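Local atomic coordinates of protein FucU (Bifidobacterium longum subsp. infantis, PDB entry 3MVK), a protein that probably interconverts the alpha and beta anomers of L-fucose and the pyranose and furanose forms of D-ribose, as a sugar mutarotase of the RbsD/FucU family. Residues A42-D48 against Y123-G129; A29-F33 against G129-Q133; L56-T61 against L95-H99; L17-G23 against Q140-V144. All coordinates share one frame. Numbering follows the deposited sequence.

Contact 1. Residues A42-D48 against Y123-G129; sequences AIVVRMD and YCVIASG
Five backbone hydrogen bonds join strands 43-47 and 124-128 in parallel: Ile43 N to Tyr123 O (3.1 Å), Val125 N to Ile43 O (2.9 Å), Val45 N to Val125 O (2.9 Å), Ala127 N to Val45 O (2.9 Å) and Met47 N to Ala127 O (2.7 Å). This alternation, characteristic of a parallel pair, sets Ile43 beside Cys124 and Val45 beside Ile126. Both strands are extended, their axes 4.6 Å apart and 19° from parallel. Within the strand, Arg46, with chi1 to chi3 all m, curls over toward Asp48: Arg46 NE reaches Asp48 OD1 at 2.9 Å and Arg46 NH2 forms a salt bridge with Asp48 OD2 at 2.8 Å. One face of the guanidinium lies against Ala127, Arg46 CZ being 3.4 Å from Ala127 CB. A water links Asp48 OD2 (3.1 Å) to Ser128 O (2.7 Å). On the face bearing Ile43, Val45 and Met47 (modelled as selenomethionine), Met47 CG meets Ile126 CG2 at 3.4 Å, Val45 CG2 lies 4.1 Å from Cys124 SG, and Ile43 CD1 touches Tyr123 CZ at 3.7 Å. That face is covered by helices 11-19 and 52-60; helix 35-38 packs against Val44, Val125 and Ala127 on the other, and strand 25-29 continues the sheet beyond 124-128.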
# COMPACT_ATOMS: atom_id res chain seq x y z
N ALA G 42 7.61 -15.41 -0.71
CA ALA G 42 6.60 -16.43 -0.61
C ALA G 42 5.58 -15.99 0.44
O ALA G 42 5.70 -14.93 1.05
CB ALA G 42 7.22 -17.78 -0.23
N ILE G 43 4.59 -16.84 0.66
CA ILE G 43 3.67 -16.65 1.75
C ILE G 43 4.19 -17.40 2.98
O ILE G 43 4.36 -18.63 2.94
CB ILE G 43 2.28 -17.17 1.35
CG1 ILE G 43 1.74 -16.39 0.14
CG2 ILE G 43 1.30 -17.15 2.54
CD1 ILE G 43 0.66 -17.14 -0.66
N VAL G 44 4.47 -16.69 4.07
CA VAL G 44 4.92 -17.39 5.27
C VAL G 44 3.79 -17.49 6.29
O VAL G 44 3.22 -16.46 6.69
CB VAL G 44 6.16 -16.70 5.91
CG1 VAL G 44 6.62 -17.46 7.19
CG2 VAL G 44 7.30 -16.59 4.90
N VAL G 45 3.44 -18.70 6.70
CA VAL G 45 2.41 -18.88 7.72
C VAL G 45 3.07 -19.35 9.00
O VAL G 45 3.78 -20.34 8.98
CB VAL G 45 1.35 -19.92 7.24
CG1 VAL G 45 0.29 -20.17 8.35
CG2 VAL G 45 0.68 -19.46 5.93
N ARG G 46 2.85 -18.63 10.10
CA ARG G 46 3.44 -19.03 11.39
C ARG G 46 2.65 -20.17 12.00
O ARG G 46 1.41 -20.12 12.05
CB ARG G 46 3.46 -17.88 12.41
CG ARG G 46 4.16 -16.59 11.97
CD ARG G 46 5.57 -16.81 11.47
NE ARG G 46 6.42 -17.45 12.48
CZ ARG G 46 7.74 -17.49 12.41
NH1 ARG G 46 8.36 -16.90 11.40
NH2 ARG G 46 8.44 -18.12 13.35
N MSE G 47 3.39 -21.17 12.47
CA MSE G 47 2.81 -22.29 13.22
C MSE G 47 3.73 -22.67 14.37
O MSE G 47 4.06 -23.84 14.56
CB MSE G 47 2.62 -23.47 12.29
CG MSE G 47 1.81 -23.04 11.12
SE MSE G 47 -0.01 -23.23 11.62
CE MSE G 47 0.20 -24.80 10.47
N ASP G 48 4.13 -21.65 15.12
CA ASP G 48 5.23 -21.75 16.10
C ASP G 48 4.94 -22.74 17.20
O ASP G 48 5.87 -23.32 17.75
CB ASP G 48 5.57 -20.38 16.68
CG ASP G 48 6.19 -19.45 15.65
OD1 ASP G 48 5.46 -18.97 14.77
OD2 ASP G 48 7.41 -19.21 15.73
N TYR G 123 6.01 -21.83 -2.85
CA TYR G 123 4.84 -20.95 -2.82
C TYR G 123 4.56 -20.48 -1.39
O TYR G 123 4.14 -19.34 -1.17
CB TYR G 123 3.63 -21.67 -3.41
CG TYR G 123 2.41 -20.78 -3.53
CD1 TYR G 123 2.38 -19.74 -4.46
CD2 TYR G 123 1.31 -20.96 -2.69
CE1 TYR G 123 1.25 -18.92 -4.57
CE2 TYR G 123 0.16 -20.15 -2.79
CZ TYR G 123 0.16 -19.13 -3.73
OH TYR G 123 -0.93 -18.30 -3.86
N CYS G 124 4.79 -21.37 -0.43
CA CYS G 124 4.48 -21.08 0.95
C CYS G 124 5.51 -21.75 1.86
O CYS G 124 5.91 -22.88 1.60
CB CYS G 124 3.09 -21.63 1.26
SG CYS G 124 2.59 -21.61 3.01
N VAL G 125 5.94 -21.04 2.90
CA VAL G 125 6.82 -21.61 3.94
C VAL G 125 6.02 -21.57 5.24
O VAL G 125 5.50 -20.52 5.63
CB VAL G 125 8.13 -20.78 4.10
CG1 VAL G 125 9.00 -21.35 5.23
CG2 VAL G 125 8.90 -20.75 2.79
N ILE G 126 5.87 -22.73 5.86
CA ILE G 126 5.17 -22.85 7.13
C ILE G 126 6.21 -22.89 8.24
O ILE G 126 6.99 -23.83 8.30
CB ILE G 126 4.35 -24.14 7.16
CG1 ILE G 126 3.29 -24.12 6.06
CG2 ILE G 126 3.70 -24.35 8.55
CD1 ILE G 126 2.70 -25.52 5.81
N ALA G 127 6.19 -21.87 9.11
CA ALA G 127 7.23 -21.76 10.16
C ALA G 127 6.76 -22.53 11.39
O ALA G 127 6.00 -21.99 12.20
CB ALA G 127 7.47 -20.29 10.49
N SER G 128 7.19 -23.78 11.51
CA SER G 128 6.80 -24.59 12.68
C SER G 128 7.65 -24.24 13.87
O SER G 128 8.59 -23.44 13.79
CB SER G 128 6.91 -26.10 12.42
OG SER G 128 8.25 -26.56 12.55
N GLY G 129 7.31 -24.86 15.00
CA GLY G 129 8.16 -24.79 16.18
C GLY G 129 8.95 -26.04 16.44
O GLY G 129 9.44 -26.23 17.55
O HOH W 1 9.58 -21.28 15.13

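Contact 2. Residues A29-F33 against G129-Q133; sequences ADGNF and GESAQ. With GOL (glycerol), chain B.
Two loops that leave the ends of parallel strands 25-29 and 124-128 meet here and bind a glycerol, a molecule probably taken from the crystallisation liquor. Residues Asp30 to Phe33 form a type I beta turn, closed by Phe33 N to Asp30 O at 3.1 Å; Asp30 OD1 adds a weak bond from Asn32 N (3.1 Å). The opposing loop is braced by its own side chain, Ala132 N donating to Glu130 OE2 at 3.0 Å, while Glu130 OE1 accepts from Gly52 N.

One direct hydrogen bond crosses between the loops, Gly31 N to Glu130 O at 2.8 Å. Gly31 CA is 4.4 Å from Gly129 CA, and a side chain on Gly31 would run into Glu130 O. A water accepts from Asn32 N (3.1 Å) and lies 2.9 Å from Glu130 O and 2.8 Å from Ala132 O. Apolar contact is slight, with Asp30 CB and Glu130 CB 4.1 Å apart.

Asp30, chi1 p, turns its carboxylate to the glycerol, which Asn136, Tyr134 N and His22 of a neighbouring subunit also bind. The site therefore lies at a subunit interface; a polyol held by so many polar groups is consistent with a sugar pocket. Gln133 also bonds Tyr68 of that subunit. Glycerol O2 donates to Asp30 OD2 at 2.8 Å, and Gln133 NE2 to glycerol O3 at 3.1 Å.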
# COMPACT_ATOMS: atom_id res chain seq x y z
N ALA G 29 8.96 -25.79 7.70
CA ALA G 29 10.25 -25.31 8.21
C ALA G 29 10.34 -25.68 9.68
O ALA G 29 9.41 -25.41 10.45
CB ALA G 29 10.35 -23.79 8.02
N ASP G 30 11.46 -26.29 10.07
CA ASP G 30 11.67 -26.55 11.50
C ASP G 30 11.97 -25.24 12.27
O ASP G 30 12.09 -24.16 11.67
CB ASP G 30 12.73 -27.67 11.71
CG ASP G 30 14.17 -27.27 11.33
OD1 ASP G 30 14.55 -26.07 11.37
OD2 ASP G 30 14.95 -28.21 11.02
N GLY G 31 12.03 -25.33 13.59
CA GLY G 31 12.17 -24.17 14.46
C GLY G 31 13.45 -23.38 14.22
O GLY G 31 13.51 -22.17 14.48
N ASN G 32 14.47 -24.07 13.73
CA ASN G 32 15.75 -23.42 13.48
C ASN G 32 15.88 -22.81 12.09
O ASN G 32 16.85 -22.15 11.80
CB ASN G 32 16.88 -24.41 13.70
CG ASN G 32 17.25 -24.52 15.16
OD1 ASN G 32 16.96 -25.51 15.82
ND2 ASN G 32 17.86 -23.47 15.68
N PHE G 33 14.92 -23.08 11.21
CA PHE G 33 15.02 -22.67 9.83
C PHE G 33 14.80 -21.17 9.71
O PHE G 33 13.98 -20.59 10.42
CB PHE G 33 13.94 -23.40 9.04
CG PHE G 33 14.10 -23.33 7.54
CD1 PHE G 33 14.98 -24.17 6.89
CD2 PHE G 33 13.30 -22.44 6.79
CE1 PHE G 33 15.10 -24.15 5.48
CE2 PHE G 33 13.41 -22.42 5.38
CZ PHE G 33 14.30 -23.27 4.74
N GLY G 129 7.31 -24.86 15.00
CA GLY G 129 8.16 -24.79 16.18
C GLY G 129 8.95 -26.04 16.44
O GLY G 129 9.44 -26.23 17.55
N GLU G 130 9.10 -26.88 15.42
CA GLU G 130 9.76 -28.18 15.55
C GLU G 130 11.18 -28.02 16.11
O GLU G 130 12.02 -27.35 15.51
CB GLU G 130 9.78 -28.93 14.21
CG GLU G 130 10.49 -30.30 14.30
CD GLU G 130 9.91 -31.18 15.40
OE1 GLU G 130 8.67 -31.38 15.41
OE2 GLU G 130 10.70 -31.65 16.26
N SER G 131 11.42 -28.60 17.28
CA SER G 131 12.71 -28.41 17.94
C SER G 131 13.80 -29.31 17.38
O SER G 131 14.99 -29.03 17.54
CB SER G 131 12.59 -28.58 19.45
OG SER G 131 12.15 -29.87 19.77
N ALA G 132 13.42 -30.40 16.72
CA ALA G 132 14.44 -31.26 16.10
C ALA G 132 15.17 -30.56 14.93
O ALA G 132 14.54 -29.82 14.15
CB ALA G 132 13.83 -32.56 15.64
N GLN G 133 16.48 -30.78 14.83
CA GLN G 133 17.21 -30.34 13.65
C GLN G 133 16.97 -31.24 12.44
O GLN G 133 16.58 -32.42 12.56
CB GLN G 133 18.72 -30.25 13.91
CG GLN G 133 19.18 -28.98 14.62
CD GLN G 133 20.68 -29.00 14.80
OE1 GLN G 133 21.20 -29.74 15.63
NE2 GLN G 133 21.38 -28.21 13.99
C1 GOL B . 17.98 -25.64 10.16
O1 GOL B . 16.64 -25.72 9.73
C2 GOL B . 18.47 -27.07 10.38
O2 GOL B . 17.71 -27.68 11.40
C3 GOL B . 19.97 -27.07 10.70
O3 GOL B . 20.19 -26.34 11.89
O HOH W 2 14.74 -27.05 14.67

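Contact 3. Residues L56-T61 against L95-H99; sequences LKAILT and LIKEH
Leu60 is the main bump on the 56-61 side: with chi1 m and chi2 t it drives CD1 into the hollow between Leu95 and Ile96, 3.5 Å from Leu95 O, 3.9 Å from Ile96 CA and 4.2 Å from Ile96 CG1. One turn earlier Leu56, chi1 t and chi2 p, sends CD2 to within 3.9 Å of Leu95 CB and 4.4 Å of Ile96 CG1. In return Leu95, chi1 m and chi2 t, points toward helix 52-60 and lays CD2 4.0 Å from Lys57 CB. The closest CA pair is Lys57 CA with Leu95 CA, 6.1 Å apart; Leu60 CA and His99 CA are 7.2 Å apart. This is packing between the C-terminal parts of helices 52-60 and 88-97, within the alpha/beta fold of the RbsD/FucU family: Leu56 also rests on strands 25-29 and 137-140, while Ile96 reaches Leu65 in a loop. At the exposed margin the His99 ring lies with one face toward Leu60 O. Further out the Lys57 side chain, extended through chi3 and then bent at chi4 (p), makes a long salt bridge to Glu98, Lys57 NZ being 4.0 Å from Glu98 OE1. Behind Leu60, Thr61 OG1 donates to Ala58 O at 2.7 Å.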
# COMPACT_ATOMS: atom_id res chain seq x y z
N LEU G 56 2.61 -32.04 9.23
CA LEU G 56 2.58 -32.92 8.06
C LEU G 56 1.31 -33.74 8.05
O LEU G 56 0.66 -33.88 7.01
CB LEU G 56 3.79 -33.85 8.04
CG LEU G 56 3.86 -34.79 6.85
CD1 LEU G 56 3.93 -34.06 5.47
CD2 LEU G 56 5.06 -35.73 7.01
N LYS G 57 0.95 -34.29 9.20
CA LYS G 57 -0.24 -35.14 9.28
C LYS G 57 -1.48 -34.36 8.84
O LYS G 57 -2.32 -34.89 8.09
CB LYS G 57 -0.43 -35.68 10.69
CG LYS G 57 -1.59 -36.65 10.84
CD LYS G 57 -1.83 -36.93 12.33
CE LYS G 57 -3.07 -37.77 12.53
NZ LYS G 57 -2.89 -39.15 11.99
N ALA G 58 -1.60 -33.11 9.28
CA ALA G 58 -2.73 -32.28 8.93
C ALA G 58 -2.75 -31.95 7.44
O ALA G 58 -3.79 -32.05 6.77
CB ALA G 58 -2.73 -31.01 9.79
N ILE G 59 -1.59 -31.57 6.90
CA ILE G 59 -1.47 -31.18 5.50
C ILE G 59 -1.85 -32.35 4.57
O ILE G 59 -2.57 -32.16 3.61
CB ILE G 59 -0.07 -30.65 5.16
CG1 ILE G 59 0.09 -29.25 5.76
CG2 ILE G 59 0.16 -30.62 3.63
CD1 ILE G 59 1.51 -28.74 5.69
N LEU G 60 -1.36 -33.54 4.88
CA LEU G 60 -1.59 -34.69 4.02
C LEU G 60 -3.06 -35.09 3.92
O LEU G 60 -3.46 -35.71 2.93
CB LEU G 60 -0.73 -35.88 4.44
CG LEU G 60 0.79 -35.71 4.28
CD1 LEU G 60 1.47 -36.92 4.86
CD2 LEU G 60 1.21 -35.47 2.84
N THR G 61 -3.88 -34.70 4.91
CA THR G 61 -5.32 -34.95 4.80
C THR G 61 -5.97 -34.15 3.65
O THR G 61 -7.03 -34.53 3.14
CB THR G 61 -6.07 -34.70 6.12
OG1 THR G 61 -6.13 -33.30 6.36
CG2 THR G 61 -5.39 -35.41 7.28
N LEU G 95 4.04 -41.08 8.15
CA LEU G 95 2.88 -40.23 7.86
C LEU G 95 2.57 -40.20 6.37
O LEU G 95 1.39 -40.21 5.97
CB LEU G 95 3.09 -38.81 8.42
CG LEU G 95 3.11 -38.71 9.96
CD1 LEU G 95 3.61 -37.35 10.43
CD2 LEU G 95 1.78 -39.03 10.62
N ILE G 96 3.61 -40.17 5.55
CA ILE G 96 3.44 -40.23 4.10
C ILE G 96 2.86 -41.58 3.70
O ILE G 96 1.95 -41.64 2.86
CB ILE G 96 4.76 -39.94 3.37
CG1 ILE G 96 5.13 -38.46 3.56
CG2 ILE G 96 4.69 -40.38 1.88
CD1 ILE G 96 6.51 -38.07 3.08
N LYS G 97 3.35 -42.66 4.31
CA LYS G 97 2.91 -44.01 3.94
C LYS G 97 1.40 -44.19 4.13
O LYS G 97 0.77 -44.97 3.41
CB LYS G 97 3.68 -45.07 4.74
N GLU G 98 0.83 -43.46 5.09
CA GLU G 98 -0.61 -43.48 5.35
C GLU G 98 -1.43 -43.02 4.14
O GLU G 98 -2.59 -43.41 3.99
CB GLU G 98 -0.96 -42.65 6.60
CG GLU G 98 -0.37 -43.25 7.89
CD GLU G 98 -0.71 -42.50 9.17
OE1 GLU G 98 -1.44 -41.48 9.14
OE2 GLU G 98 -0.24 -42.96 10.24
N HIS G 99 -0.82 -42.21 3.28
CA HIS G 99 -1.49 -41.66 2.10
C HIS G 99 -0.94 -42.11 0.76
O HIS G 99 -1.64 -42.06 -0.26
CB HIS G 99 -1.42 -40.14 2.14
CG HIS G 99 -2.32 -39.55 3.17
ND1 HIS G 99 -1.90 -39.26 4.45
CD2 HIS G 99 -3.64 -39.26 3.12
CE1 HIS G 99 -2.92 -38.79 5.14
NE2 HIS G 99 -3.99 -38.79 4.36

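Contact 4. Residues L17-G23 against Q140-V144; sequences LCEMGHG and QKGVV
The end of helix 11-19 and the loop it runs into are tied to the loop after strand 137-140 chiefly through Lys141, by its side chain and its carbonyl. The four chi angles of Lys141 are all t, and the fully extended chain carries NZ to the helix terminus, where it donates to Leu17 O at 2.7 Å and Met20 O at 2.8 Å. A lysine ammonium thus takes up carbonyls at the C-terminal end of a helix, Met20 being the first residue to leave helical angles. Met20 (selenomethionine), chi1 m and chi2 t, touches Lys141 CD with its CB at 3.8 Å. Further on the backbones meet, Gly23 N donating to Lys141 O at 2.9 Å; Gly23 has a positive phi of 97°, at which a side chain would jam against the preceding carbonyl. His22 CA lies 5.0 Å from Gly142 CA. The His22 ring, chi1 t, is bonded through NE2 to Asp66 and through ND1 to a glycerol, probably from the crystallisation liquor, and stands edge-to-face with Tyr68. Another subunit touches this region through Asn32 and Arg112, so His22 is part of an intersubunit pocket. A CH-pi contact lies over one face of the His22 ring: Val143, chi1 t, sets CG2 3.5 Å from its centroid, 11° off the normal.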
# COMPACT_ATOMS: atom_id res chain seq x y z
N LEU G 17 -3.40 -23.83 0.52
CA LEU G 17 -3.43 -25.24 0.10
C LEU G 17 -4.37 -25.44 -1.08
O LEU G 17 -4.07 -26.22 -2.01
CB LEU G 17 -3.83 -26.15 1.27
CG LEU G 17 -2.80 -26.17 2.41
CD1 LEU G 17 -3.38 -26.86 3.64
CD2 LEU G 17 -1.48 -26.87 1.97
N CYS G 18 -5.47 -24.70 -1.07
CA CYS G 18 -6.45 -24.81 -2.15
C CYS G 18 -5.96 -24.17 -3.45
O CYS G 18 -6.20 -24.71 -4.54
CB CYS G 18 -7.78 -24.20 -1.72
SG CYS G 18 -8.59 -25.23 -0.50
N GLU G 19 -5.28 -23.05 -3.34
CA GLU G 19 -4.88 -22.39 -4.57
C GLU G 19 -3.57 -22.90 -5.17
O GLU G 19 -3.26 -22.57 -6.32
CB GLU G 19 -4.87 -20.88 -4.38
CG GLU G 19 -3.70 -20.39 -3.58
CD GLU G 19 -3.92 -19.01 -2.93
OE1 GLU G 19 -4.94 -18.32 -3.12
OE2 GLU G 19 -3.01 -18.60 -2.21
N MSE G 20 -2.80 -23.69 -4.42
CA MSE G 20 -1.69 -24.40 -5.03
C MSE G 20 -2.19 -25.40 -6.06
O MSE G 20 -3.27 -25.99 -5.89
CB MSE G 20 -0.87 -25.12 -3.94
CG MSE G 20 -0.10 -24.12 -3.12
SE MSE G 20 0.82 -24.93 -1.57
CE MSE G 20 2.22 -26.02 -2.50
N GLY G 21 -1.40 -25.58 -7.11
CA GLY G 21 -1.73 -26.51 -8.18
C GLY G 21 -0.60 -27.51 -8.40
O GLY G 21 0.39 -27.55 -7.64
N HIS G 22 -0.74 -28.30 -9.45
CA HIS G 22 0.20 -29.37 -9.75
C HIS G 22 1.66 -28.87 -9.92
O HIS G 22 1.96 -28.05 -10.78
CB HIS G 22 -0.30 -30.09 -11.00
CG HIS G 22 0.42 -31.36 -11.29
ND1 HIS G 22 0.41 -31.95 -12.54
CD2 HIS G 22 1.17 -32.17 -10.50
CE1 HIS G 22 1.12 -33.06 -12.50
NE2 HIS G 22 1.59 -33.23 -11.28
N GLY G 23 2.55 -29.39 -9.07
CA GLY G 23 3.94 -28.97 -9.10
C GLY G 23 4.35 -27.90 -8.11
O GLY G 23 5.55 -27.72 -7.83
N GLN G 140 5.71 -31.40 -2.67
CA GLN G 140 5.25 -30.97 -4.00
C GLN G 140 3.85 -31.51 -4.27
O GLN G 140 3.59 -32.71 -4.12
CB GLN G 140 6.20 -31.49 -5.09
CG GLN G 140 5.84 -30.96 -6.48
CD GLN G 140 6.96 -31.19 -7.46
OE1 GLN G 140 8.07 -30.67 -7.28
NE2 GLN G 140 6.68 -31.96 -8.51
N LYS G 141 2.96 -30.63 -4.71
CA LYS G 141 1.56 -31.00 -4.85
C LYS G 141 1.29 -31.77 -6.13
O LYS G 141 1.81 -31.45 -7.19
CB LYS G 141 0.66 -29.76 -4.80
CG LYS G 141 -0.84 -30.12 -4.69
CD LYS G 141 -1.66 -28.83 -4.48
CE LYS G 141 -3.12 -29.16 -4.29
NZ LYS G 141 -4.01 -27.96 -4.11
N GLY G 142 0.46 -32.79 -5.99
CA GLY G 142 0.04 -33.58 -7.10
C GLY G 142 -1.27 -33.12 -7.70
O GLY G 142 -1.67 -31.96 -7.55
N VAL G 143 -1.90 -34.06 -8.41
CA VAL G 143 -3.11 -33.83 -9.19
C VAL G 143 -4.30 -34.27 -8.35
O VAL G 143 -4.19 -35.20 -7.55
CB VAL G 143 -3.09 -34.70 -10.49
CG1 VAL G 143 -4.47 -34.77 -11.17
CG2 VAL G 143 -2.04 -34.17 -11.44
N VAL G 144 -5.41 -33.57 -8.53
CA VAL G 144 -6.71 -34.02 -8.05
C VAL G 144 -7.43 -34.54 -9.30
O VAL G 144 -7.79 -33.76 -10.19
CB VAL G 144 -7.49 -32.88 -7.36
CG1 VAL G 144 -8.83 -33.39 -6.83
CG2 VAL G 144 -6.67 -32.28 -6.24

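Contact 4 is the most buried, contact 2 lies at the chain's surface, and contacts 1 and 3 are partly buried. Contacts 1 and 2 are continuous through Gly129: the paired strand of the first becomes the polar loop of the second, and Ser128 OG bonds Ala29 O. Helix 52-60, which carries contact 3, also packs on contact 1 through Ile59 CD1, 3.4 Å from Ile126 CD1, while contact 4 meets contact 1 through Tyr123 and Glu19. Chemistry follows place: backbone bonding in the sheet, leucine packing between helices, and in the loops single backbone bonds, joined by water and glycerol in contact 2 and by a lysine reaching carbonyls in contact 4. Contacts 2 and 4 each supply part of glycerol-binding sites between subunits.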